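Local coordinates for GGDEF family protein (Vibrio cholerae, PDB 5GZS) that binds arginine in a periplasmic solute-binding module and, as a diguanylate cyclase, probably couples this sensing to the making of cyclic di-GMP, at residues 9-17 / 140-148; 73-81 / 192-203. One frame throughout, in Å; residues are numbered along the deposited sequence.

Contact 1 (9-17 / 140-148); sequences ATEADDVVT and AINQLKPML. With ARG (arginine), chain B.
With CG beside its own backbone N (chi1 -55°), Asn142 turns its amide toward the 9-17 loop, where ND2 donates to Glu11 O at 2.5 Å. The bond is nearly straight, 162° at the hydrogen, and lies close to both the amide plane and the carbonyl plane. Asp14, its CG anti to the backbone N (chi1 -154°), runs alongside Asn142 and brings OD2 to 3.1 Å from the same ND2, with the carboxylate and amide planes turned steeply against each other. As N-cap of helix 15-28, Asp14 takes the Thr17 OG1 hydroxyl on OD1 at 2.6 Å, from above the carboxylate plane, and a weaker bond from Thr17 N. One backbone bond adds to this: Asp13 N donates to Asn142 O at 3.2 Å, on a lone pair. A water ties Asp13 OD2 (3.0 Å) to both Ile141 O and Lys145 N, linking the first turn of helix 144-149 to the loop; Asp13 OD2 and Lys145 NZ both probably bond to Tyr202 OH. Glu11 and Asn142 also line the arginine pocket, Glu11 OE2 accepting from the ligand NH2 at 3.0 Å. Consistent with a two-lobed solute-binding fold, the contact joins strand 6-10 of one sheet to the segment leaving strand 137-140 of another, with strand 55-58 against Asp14, helix 121-129 against Gln143 and Pro146, and helix 189-218 against Val15 and Lys145.

Contact 2 (73-81 / 192-203); sequences PTNIEYTYL and QRLLRESIQKYQ. With ARG (arginine), chain B.
This is a buried contact between helix 189-218 and the linker joining strands 69-75 and 79-83 in a periplasmic solute-binding fold of family 3: residues 73-81 leave one sheet and enter another, consistent with an interlobe connection, while the helix packs against this linker. Thr74 and Asn75 form a classic beta bulge opposite Val166, and Thr74 O accepts from Gln192 NE2 at 2.8 Å; the same NE2 also donates to Ala186 O. Further along, Gln203 CG lies over one face of the Tyr78 ring in a CH-pi contact, 4.0 Å from the centroid, and Ile199 CG2 meets the ring obliquely at CE1. Gln203, with CG between the backbone N and the carbonyl carbon (chi1 59°), also reaches Tyr80, whose OH donates to Gln203 OE1 at 2.5 Å; Arg207 gives that oxygen a second bond, and Gln203 NE2 returns to Gln200 O, which fixes the amide at both ends. Glu77, in the loop and starting away from the helix, takes bound arginine with OE1 on the ligand N and OE2 on NH1. Tyr78 OH donates to Gln200 OE1 at 2.7 Å from above the carbonyl plane, and accepts from a water that also donates to Arg196 O.

From the N terminus, 9-17 comes first, then 73-81, 140-148 and 192-203, so the loop closed by contact 1 and that closed by contact 2 cross rather than nest. Contact 1 joins the start of the chain to the region after strand 137-140, bridging two sheets; contact 2 lays helix 189-218 along the connection between strands 69-75 and 79-83. Their centres are 12 Å apart. They meet through Tyr202 of contact 2, whose OH lies 2.5 Å from Asp13 OD2 in a probable hydrogen bond, and through packing of Val16 on Ile199 and Leu144 on Gln203. Both reach the same bound arginine.

Contact 1 (9-17 / 140-148)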
loop_
_atom_site.group_PDB
_atom_site.type_symbol
_atom_site.label_atom_id
_atom_site.label_comp_id
_atom_site.label_asym_id
_atom_site.label_seq_id
_atom_site.Cartn_x
_atom_site.Cartn_y
_atom_site.Cartn_z
ATOM N N ALA A 9 -9.263 39.163 -6.416
ATOM C CA ALA A 9 -7.877 38.873 -6.758
ATOM C C ALA A 9 -7.743 37.705 -7.709
ATOM O O ALA A 9 -8.506 36.737 -7.615
ATOM C CB ALA A 9 -7.075 38.594 -5.485
ATOM N N THR A 10 -6.761 37.779 -8.593
ATOM C CA THR A 10 -6.396 36.652 -9.434
ATOM C C THR A 10 -4.900 36.459 -9.656
ATOM O O THR A 10 -4.160 37.400 -9.788
ATOM C CB THR A 10 -7.071 36.703 -10.803
ATOM O OG1 THR A 10 -6.544 37.773 -11.567
ATOM C CG2 THR A 10 -8.513 36.907 -10.650
ATOM N N GLU A 11 -4.488 35.196 -9.726
ATOM C CA GLU A 11 -3.100 34.844 -10.002
ATOM C C GLU A 11 -2.994 33.969 -11.252
ATOM O O GLU A 11 -3.521 32.857 -11.289
ATOM C CB GLU A 11 -2.479 34.128 -8.802
ATOM C CG GLU A 11 -0.961 34.185 -8.763
ATOM C CD GLU A 11 -0.338 32.861 -8.366
ATOM O OE1 GLU A 11 0.822 32.607 -8.755
ATOM O OE2 GLU A 11 -1.008 32.073 -7.666
ATOM N N ALA A 12 -2.310 34.480 -12.270
ATOM C CA ALA A 12 -2.136 33.778 -13.510
ATOM C C ALA A 12 -3.498 33.489 -14.115
ATOM O O ALA A 12 -4.364 34.305 -14.051
ATOM C CB ALA A 12 -1.363 32.506 -13.276
ATOM N N ASP A 13 -3.661 32.339 -14.739
ATOM C CA ASP A 13 -4.900 31.958 -15.390
ATOM C C ASP A 13 -5.844 31.420 -14.360
ATOM O O ASP A 13 -5.866 30.253 -14.101
ATOM C CB ASP A 13 -4.635 30.886 -16.422
ATOM C CG ASP A 13 -5.789 30.646 -17.310
ATOM O OD1 ASP A 13 -6.555 31.553 -17.537
ATOM O OD2 ASP A 13 -5.934 29.550 -17.816
ATOM N N ASP A 14 -6.629 32.289 -13.765
ATOM C CA ASP A 14 -7.453 31.912 -12.651
ATOM C C ASP A 14 -8.837 31.626 -13.137
ATOM O O ASP A 14 -9.722 32.401 -12.956
ATOM C CB ASP A 14 -7.448 33.023 -11.638
ATOM C CG ASP A 14 -7.717 32.549 -10.280
ATOM O OD1 ASP A 14 -8.473 31.607 -10.136
ATOM O OD2 ASP A 14 -7.198 33.141 -9.347
ATOM N N VAL A 15 -9.000 30.487 -13.766
ATOM C CA VAL A 15 -10.189 30.202 -14.467
ATOM C C VAL A 15 -11.339 29.971 -13.521
ATOM O O VAL A 15 -12.447 30.276 -13.834
ATOM C CB VAL A 15 -9.960 29.056 -15.451
ATOM C CG1 VAL A 15 -9.177 27.970 -14.807
ATOM C CG2 VAL A 15 -11.246 28.523 -15.999
ATOM N N VAL A 16 -11.067 29.453 -12.345
ATOM C CA VAL A 16 -12.165 29.207 -11.415
ATOM C C VAL A 16 -12.653 30.507 -10.777
ATOM O O VAL A 16 -13.832 30.628 -10.428
ATOM C CB VAL A 16 -11.764 28.185 -10.320
ATOM C CG1 VAL A 16 -12.851 28.016 -9.287
ATOM C CG2 VAL A 16 -11.448 26.830 -10.949
ATOM N N THR A 17 -11.774 31.495 -10.662
ATOM C CA THR A 17 -12.174 32.763 -10.062
ATOM C C THR A 17 -13.050 33.534 -11.039
ATOM O O THR A 17 -14.049 34.152 -10.660
ATOM C CB THR A 17 -10.949 33.617 -9.653
ATOM O OG1 THR A 17 -10.170 32.904 -8.685
ATOM C CG2 THR A 17 -11.383 34.945 -9.046
ATOM N N ALA A 140 -1.249 25.124 -8.460
ATOM C CA ALA A 140 -2.663 25.028 -8.840
ATOM C C ALA A 140 -2.906 25.185 -10.335
ATOM O O ALA A 140 -1.986 25.436 -11.107
ATOM C CB ALA A 140 -3.461 26.055 -8.097
ATOM N N ILE A 141 -4.175 25.057 -10.714
ATOM C CA ILE A 141 -4.631 25.179 -12.100
ATOM C C ILE A 141 -4.235 26.518 -12.721
ATOM O O ILE A 141 -4.061 26.608 -13.932
ATOM C CB ILE A 141 -6.182 24.976 -12.195
ATOM C CG1 ILE A 141 -6.653 24.877 -13.649
ATOM C CG2 ILE A 141 -6.923 26.074 -11.467
ATOM C CD1 ILE A 141 -8.102 24.484 -13.786
ATOM N N ASN A 142 -4.067 27.549 -11.891
ATOM C CA ASN A 142 -3.563 28.853 -12.357
ATOM C C ASN A 142 -2.331 28.767 -13.253
ATOM O O ASN A 142 -2.140 29.572 -14.173
ATOM C CB ASN A 142 -3.236 29.730 -11.160
ATOM C CG ASN A 142 -4.416 29.885 -10.224
ATOM O OD1 ASN A 142 -4.857 28.918 -9.594
ATOM N ND2 ASN A 142 -4.937 31.100 -10.132
ATOM N N GLN A 143 -1.494 27.778 -12.986
ATOM C CA GLN A 143 -0.253 27.644 -13.721
ATOM C C GLN A 143 -0.369 26.743 -14.945
ATOM O O GLN A 143 0.530 26.727 -15.780
ATOM C CB GLN A 143 0.837 27.109 -12.802
ATOM C CG GLN A 143 1.035 27.911 -11.528
ATOM C CD GLN A 143 1.419 29.360 -11.789
ATOM O OE1 GLN A 143 2.016 29.678 -12.820
ATOM N NE2 GLN A 143 1.103 30.246 -10.833
ATOM N N LEU A 144 -1.479 26.023 -15.072
ATOM C CA LEU A 144 -1.582 24.972 -16.076
ATOM C C LEU A 144 -1.342 25.458 -17.508
ATOM O O LEU A 144 -0.434 24.966 -18.204
ATOM C CB LEU A 144 -2.949 24.289 -15.995
ATOM C CG LEU A 144 -3.022 23.017 -16.847
ATOM C CD1 LEU A 144 -1.942 22.047 -16.402
ATOM C CD2 LEU A 144 -4.386 22.359 -16.745
ATOM N N LYS A 145 -2.164 26.407 -17.952
ATOM C CA LYS A 145 -2.077 26.897 -19.323
ATOM C C LYS A 145 -0.685 27.530 -19.602
ATOM O O LYS A 145 -0.014 27.120 -20.544
ATOM C CB LYS A 145 -3.239 27.859 -19.613
ATOM C CG LYS A 145 -3.306 28.410 -21.037
ATOM C CD LYS A 145 -4.516 29.332 -21.219
ATOM C CE LYS A 145 -5.627 28.560 -21.892
ATOM N NZ LYS A 145 -7.014 29.080 -21.679
ATOM N N PRO A 146 -0.217 28.477 -18.767
ATOM C CA PRO A 146 1.111 29.009 -19.111
ATOM C C PRO A 146 2.222 27.970 -19.001
ATOM O O PRO A 146 3.156 27.996 -19.805
ATOM C CB PRO A 146 1.324 30.138 -18.096
ATOM C CG PRO A 146 0.378 29.823 -16.960
ATOM C CD PRO A 146 -0.805 29.157 -17.594
HETATM N N MSE A 147 2.117 27.058 -18.042
HETATM C CA MSE A 147 3.165 26.055 -17.855
HETATM C C MSE A 147 3.234 25.063 -19.022
HETATM O O MSE A 147 4.310 24.790 -19.528
HETATM C CB MSE A 147 2.964 25.306 -16.533
HETATM C CG MSE A 147 4.226 24.821 -15.866
HETATM SE SE MSE A 147 5.422 26.261 -15.379
HETATM C CE MSE A 147 5.322 26.177 -13.426
ATOM N N LEU A 148 2.101 24.531 -19.464
ATOM C CA LEU A 148 2.117 23.570 -20.570
ATOM C C LEU A 148 2.525 24.222 -21.884
ATOM O O LEU A 148 2.947 23.529 -22.805
ATOM C CB LEU A 148 0.755 22.897 -20.730
ATOM C CG LEU A 148 0.579 21.561 -20.010
ATOM C CD1 LEU A 148 0.758 21.748 -18.525
ATOM C CD2 LEU A 148 -0.775 21.002 -20.299
HETATM N N ARG B . -5.527 26.459 -2.026
HETATM C CA ARG B . -4.139 26.434 -1.590
HETATM C C ARG B . -3.890 27.489 -0.518
HETATM O O ARG B . -2.968 27.379 0.288
HETATM C CB ARG B . -3.210 26.652 -2.771
HETATM C CG ARG B . -3.349 28.013 -3.427
HETATM C CD ARG B . -2.636 27.972 -4.761
HETATM N NE ARG B . -2.630 29.261 -5.418
HETATM C CZ ARG B . -3.686 29.793 -6.018
HETATM N NH1 ARG B . -4.848 29.148 -6.030
HETATM N NH2 ARG B . -3.577 30.980 -6.589
HETATM O OXT ARG B . -4.608 28.478 -0.434
HETATM O O HOH W 1 -4.509 27.217 -16.660
#

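Contact 2 (73-81 / 192-203)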
loop_
_atom_site.group_PDB
_atom_site.type_symbol
_atom_site.label_atom_id
_atom_site.label_comp_id
_atom_site.label_asym_id
_atom_site.label_seq_id
_atom_site.Cartn_x
_atom_site.Cartn_y
_atom_site.Cartn_z
ATOM N N PRO A 73 -16.033 26.154 2.463
ATOM C CA PRO A 73 -15.431 25.754 1.188
ATOM C C PRO A 73 -16.455 25.742 0.063
ATOM O O PRO A 73 -17.588 25.340 0.300
ATOM C CB PRO A 73 -14.879 24.350 1.476
ATOM C CG PRO A 73 -15.370 23.983 2.831
ATOM C CD PRO A 73 -15.631 25.257 3.555
ATOM N N THR A 74 -16.069 26.202 -1.125
ATOM C CA THR A 74 -17.035 26.426 -2.192
ATOM C C THR A 74 -16.765 25.498 -3.344
ATOM O O THR A 74 -17.642 25.295 -4.183
ATOM C CB THR A 74 -17.031 27.908 -2.712
ATOM O OG1 THR A 74 -15.708 28.299 -3.117
ATOM C CG2 THR A 74 -17.493 28.865 -1.619
ATOM N N ASN A 75 -15.557 24.931 -3.381
ATOM C CA ASN A 75 -15.106 24.109 -4.526
ATOM C C ASN A 75 -13.763 23.432 -4.301
ATOM O O ASN A 75 -13.018 23.795 -3.387
ATOM C CB ASN A 75 -14.994 24.960 -5.792
ATOM C CG ASN A 75 -14.133 26.206 -5.581
ATOM O OD1 ASN A 75 -14.610 27.232 -5.072
ATOM N ND2 ASN A 75 -12.846 26.112 -5.950
ATOM N N ILE A 76 -13.449 22.457 -5.152
ATOM C CA ILE A 76 -12.121 21.855 -5.150
ATOM C C ILE A 76 -11.140 22.754 -5.905
ATOM O O ILE A 76 -11.518 23.773 -6.477
ATOM C CB ILE A 76 -12.094 20.424 -5.786
ATOM C CG1 ILE A 76 -12.386 20.478 -7.287
ATOM C CG2 ILE A 76 -13.024 19.463 -5.054
ATOM C CD1 ILE A 76 -12.488 19.129 -7.923
ATOM N N GLU A 77 -9.877 22.364 -5.895
ATOM C CA GLU A 77 -8.850 23.093 -6.607
ATOM C C GLU A 77 -7.946 22.083 -7.321
ATOM O O GLU A 77 -7.278 21.269 -6.680
ATOM C CB GLU A 77 -8.067 23.965 -5.630
ATOM C CG GLU A 77 -6.959 24.803 -6.214
ATOM C CD GLU A 77 -6.133 25.452 -5.106
ATOM O OE1 GLU A 77 -5.793 24.719 -4.139
ATOM O OE2 GLU A 77 -5.827 26.672 -5.195
ATOM N N TYR A 78 -7.941 22.114 -8.647
ATOM C CA TYR A 78 -7.084 21.199 -9.398
ATOM C C TYR A 78 -5.614 21.527 -9.096
ATOM O O TYR A 78 -5.192 22.691 -9.165
ATOM C CB TYR A 78 -7.374 21.279 -10.893
ATOM C CG TYR A 78 -8.607 20.521 -11.334
ATOM C CD1 TYR A 78 -9.875 21.067 -11.194
ATOM C CD2 TYR A 78 -8.500 19.263 -11.919
ATOM C CE1 TYR A 78 -10.991 20.372 -11.609
ATOM C CE2 TYR A 78 -9.598 18.571 -12.330
ATOM C CZ TYR A 78 -10.840 19.114 -12.174
ATOM O OH TYR A 78 -11.950 18.406 -12.604
ATOM N N THR A 79 -4.853 20.493 -8.744
ATOM C CA THR A 79 -3.502 20.664 -8.248
ATOM C C THR A 79 -2.548 19.713 -8.956
ATOM O O THR A 79 -2.808 18.510 -9.046
ATOM C CB THR A 79 -3.434 20.443 -6.724
ATOM O OG1 THR A 79 -4.189 21.472 -6.063
ATOM C CG2 THR A 79 -1.975 20.487 -6.221
ATOM N N TYR A 80 -1.449 20.263 -9.471
ATOM C CA TYR A 80 -0.591 19.509 -10.384
ATOM C C TYR A 80 0.873 19.510 -9.957
ATOM O O TYR A 80 1.380 20.488 -9.357
ATOM C CB TYR A 80 -0.698 20.061 -11.830
ATOM C CG TYR A 80 -2.114 20.146 -12.395
ATOM C CD1 TYR A 80 -2.911 21.274 -12.157
ATOM C CD2 TYR A 80 -2.632 19.129 -13.188
ATOM C CE1 TYR A 80 -4.179 21.375 -12.659
ATOM C CE2 TYR A 80 -3.913 19.216 -13.714
ATOM C CZ TYR A 80 -4.686 20.348 -13.431
ATOM O OH TYR A 80 -5.959 20.462 -13.917
ATOM N N LEU A 81 1.538 18.393 -10.263
ATOM C CA LEU A 81 2.995 18.352 -10.324
ATOM C C LEU A 81 3.402 18.766 -11.734
ATOM O O LEU A 81 3.094 18.060 -12.706
ATOM C CB LEU A 81 3.543 16.952 -10.003
ATOM C CG LEU A 81 5.061 16.780 -10.203
ATOM C CD1 LEU A 81 5.887 17.689 -9.264
ATOM C CD2 LEU A 81 5.431 15.335 -10.027
ATOM N N GLN A 192 -22.643 24.549 -8.472
ATOM C CA GLN A 192 -21.832 23.372 -8.219
ATOM C C GLN A 192 -21.720 22.510 -9.476
ATOM O O GLN A 192 -20.618 22.117 -9.842
ATOM C CB GLN A 192 -22.394 22.559 -7.059
ATOM C CG GLN A 192 -22.117 23.183 -5.686
ATOM C CD GLN A 192 -20.611 23.315 -5.398
ATOM O OE1 GLN A 192 -19.846 22.358 -5.539
ATOM N NE2 GLN A 192 -20.187 24.507 -4.995
ATOM N N ARG A 193 -22.823 22.237 -10.157
ATOM C CA ARG A 193 -22.736 21.416 -11.360
ATOM C C ARG A 193 -21.907 22.110 -12.450
ATOM O O ARG A 193 -21.196 21.482 -13.255
ATOM C CB ARG A 193 -24.126 21.091 -11.886
ATOM C CG ARG A 193 -24.085 20.404 -13.224
ATOM C CD ARG A 193 -25.375 19.693 -13.559
ATOM N NE ARG A 193 -25.340 19.316 -14.961
ATOM C CZ ARG A 193 -26.377 18.874 -15.660
ATOM N NH1 ARG A 193 -27.554 18.732 -15.070
ATOM N NH2 ARG A 193 -26.233 18.572 -16.956
ATOM N N LEU A 194 -21.977 23.427 -12.443
ATOM C CA LEU A 194 -21.240 24.227 -13.390
ATOM C C LEU A 194 -19.732 24.223 -13.107
ATOM O O LEU A 194 -18.906 24.254 -14.044
ATOM C CB LEU A 194 -21.782 25.643 -13.372
ATOM C CG LEU A 194 -20.981 26.679 -14.145
ATOM C CD1 LEU A 194 -20.895 26.304 -15.611
ATOM C CD2 LEU A 194 -21.616 28.052 -13.955
ATOM N N LEU A 195 -19.371 24.189 -11.826
ATOM C CA LEU A 195 -17.964 24.233 -11.432
ATOM C C LEU A 195 -17.297 22.885 -11.660
ATOM O O LEU A 195 -16.117 22.812 -12.028
ATOM C CB LEU A 195 -17.817 24.650 -9.963
ATOM C CG LEU A 195 -18.122 26.117 -9.674
ATOM C CD1 LEU A 195 -18.132 26.396 -8.170
ATOM C CD2 LEU A 195 -17.082 26.964 -10.372
ATOM N N ARG A 196 -18.059 21.821 -11.446
ATOM C CA ARG A 196 -17.561 20.484 -11.674
ATOM C C ARG A 196 -17.201 20.313 -13.122
ATOM O O ARG A 196 -16.096 19.914 -13.466
ATOM C CB ARG A 196 -18.594 19.418 -11.314
ATOM C CG ARG A 196 -18.874 19.206 -9.877
ATOM C CD ARG A 196 -19.601 17.872 -9.740
ATOM N NE ARG A 196 -20.803 17.817 -10.572
ATOM C CZ ARG A 196 -22.026 18.106 -10.129
ATOM N NH1 ARG A 196 -22.202 18.474 -8.859
ATOM N NH2 ARG A 196 -23.071 18.025 -10.952
ATOM N N GLU A 197 -18.161 20.584 -13.988
ATOM C CA GLU A 197 -17.975 20.198 -15.357
ATOM C C GLU A 197 -17.152 21.205 -16.125
ATOM O O GLU A 197 -16.291 20.804 -16.919
ATOM C CB GLU A 197 -19.310 19.990 -16.037
ATOM C CG GLU A 197 -20.245 19.109 -15.290
ATOM C CD GLU A 197 -21.597 19.096 -15.913
ATOM O OE1 GLU A 197 -21.724 19.678 -17.009
ATOM O OE2 GLU A 197 -22.526 18.534 -15.305
ATOM N N SER A 198 -17.362 22.500 -15.919
ATOM C CA SER A 198 -16.698 23.418 -16.857
ATOM C C SER A 198 -15.211 23.465 -16.576
ATOM O O SER A 198 -14.425 23.492 -17.498
ATOM C CB SER A 198 -17.325 24.832 -16.839
ATOM O OG SER A 198 -17.064 25.555 -15.651
ATOM N N ILE A 199 -14.828 23.417 -15.301
ATOM C CA ILE A 199 -13.423 23.425 -14.947
ATOM C C ILE A 199 -12.723 22.145 -15.393
ATOM O O ILE A 199 -11.591 22.184 -15.893
ATOM C CB ILE A 199 -13.213 23.589 -13.437
ATOM C CG1 ILE A 199 -13.891 24.853 -12.950
ATOM C CG2 ILE A 199 -11.735 23.632 -13.119
ATOM C CD1 ILE A 199 -13.605 26.066 -13.824
ATOM N N GLN A 200 -13.391 21.009 -15.196
ATOM C CA GLN A 200 -12.828 19.725 -15.645
ATOM C C GLN A 200 -12.595 19.748 -17.155
ATOM O O GLN A 200 -11.520 19.406 -17.640
ATOM C CB GLN A 200 -13.758 18.584 -15.270
ATOM C CG GLN A 200 -13.465 17.296 -15.955
ATOM C CD GLN A 200 -12.747 16.335 -15.062
ATOM O OE1 GLN A 200 -11.633 16.598 -14.600
ATOM N NE2 GLN A 200 -13.403 15.213 -14.770
ATOM N N LYS A 201 -13.607 20.210 -17.878
ATOM C CA LYS A 201 -13.559 20.352 -19.317
ATOM C C LYS A 201 -12.428 21.290 -19.692
ATOM O O LYS A 201 -11.701 21.062 -20.666
ATOM C CB LYS A 201 -14.922 20.873 -19.836
ATOM C CG LYS A 201 -15.004 21.187 -21.339
ATOM C CD LYS A 201 -14.503 20.007 -22.180
ATOM C CE LYS A 201 -14.889 20.117 -23.657
ATOM N NZ LYS A 201 -13.779 19.803 -24.620
ATOM N N TYR A 202 -12.272 22.346 -18.894
ATOM C CA TYR A 202 -11.332 23.387 -19.227
ATOM C C TYR A 202 -9.940 22.843 -19.134
ATOM O O TYR A 202 -9.183 22.989 -20.071
ATOM C CB TYR A 202 -11.511 24.594 -18.324
ATOM C CG TYR A 202 -10.529 25.718 -18.581
ATOM C CD1 TYR A 202 -9.267 25.719 -17.993
ATOM C CD2 TYR A 202 -10.873 26.792 -19.393
ATOM C CE1 TYR A 202 -8.371 26.750 -18.215
ATOM C CE2 TYR A 202 -9.973 27.832 -19.626
ATOM C CZ TYR A 202 -8.735 27.804 -19.028
ATOM O OH TYR A 202 -7.861 28.831 -19.243
ATOM N N GLN A 203 -9.589 22.188 -18.023
ATOM C CA GLN A 203 -8.198 21.737 -17.862
ATOM C C GLN A 203 -7.898 20.464 -18.658
ATOM O O GLN A 203 -6.780 20.274 -19.125
ATOM C CB GLN A 203 -7.842 21.571 -16.375
ATOM C CG GLN A 203 -8.656 20.583 -15.527
ATOM C CD GLN A 203 -8.196 19.136 -15.682
ATOM O OE1 GLN A 203 -7.034 18.792 -15.450
ATOM N NE2 GLN A 203 -9.115 18.287 -16.102
HETATM N N ARG B . -5.527 26.459 -2.026
HETATM C CA ARG B . -4.139 26.434 -1.590
HETATM C C ARG B . -3.890 27.489 -0.518
HETATM O O ARG B . -2.968 27.379 0.288
HETATM C CB ARG B . -3.210 26.652 -2.771
HETATM C CG ARG B . -3.349 28.013 -3.427
HETATM C CD ARG B . -2.636 27.972 -4.761
HETATM N NE ARG B . -2.630 29.261 -5.418
HETATM C CZ ARG B . -3.686 29.793 -6.018
HETATM N NH1 ARG B . -4.848 29.148 -6.030
HETATM N NH2 ARG B . -3.577 30.980 -6.589
HETATM O OXT ARG B . -4.608 28.478 -0.434
HETATM O O HOH W 2 -13.989 19.634 -11.281
#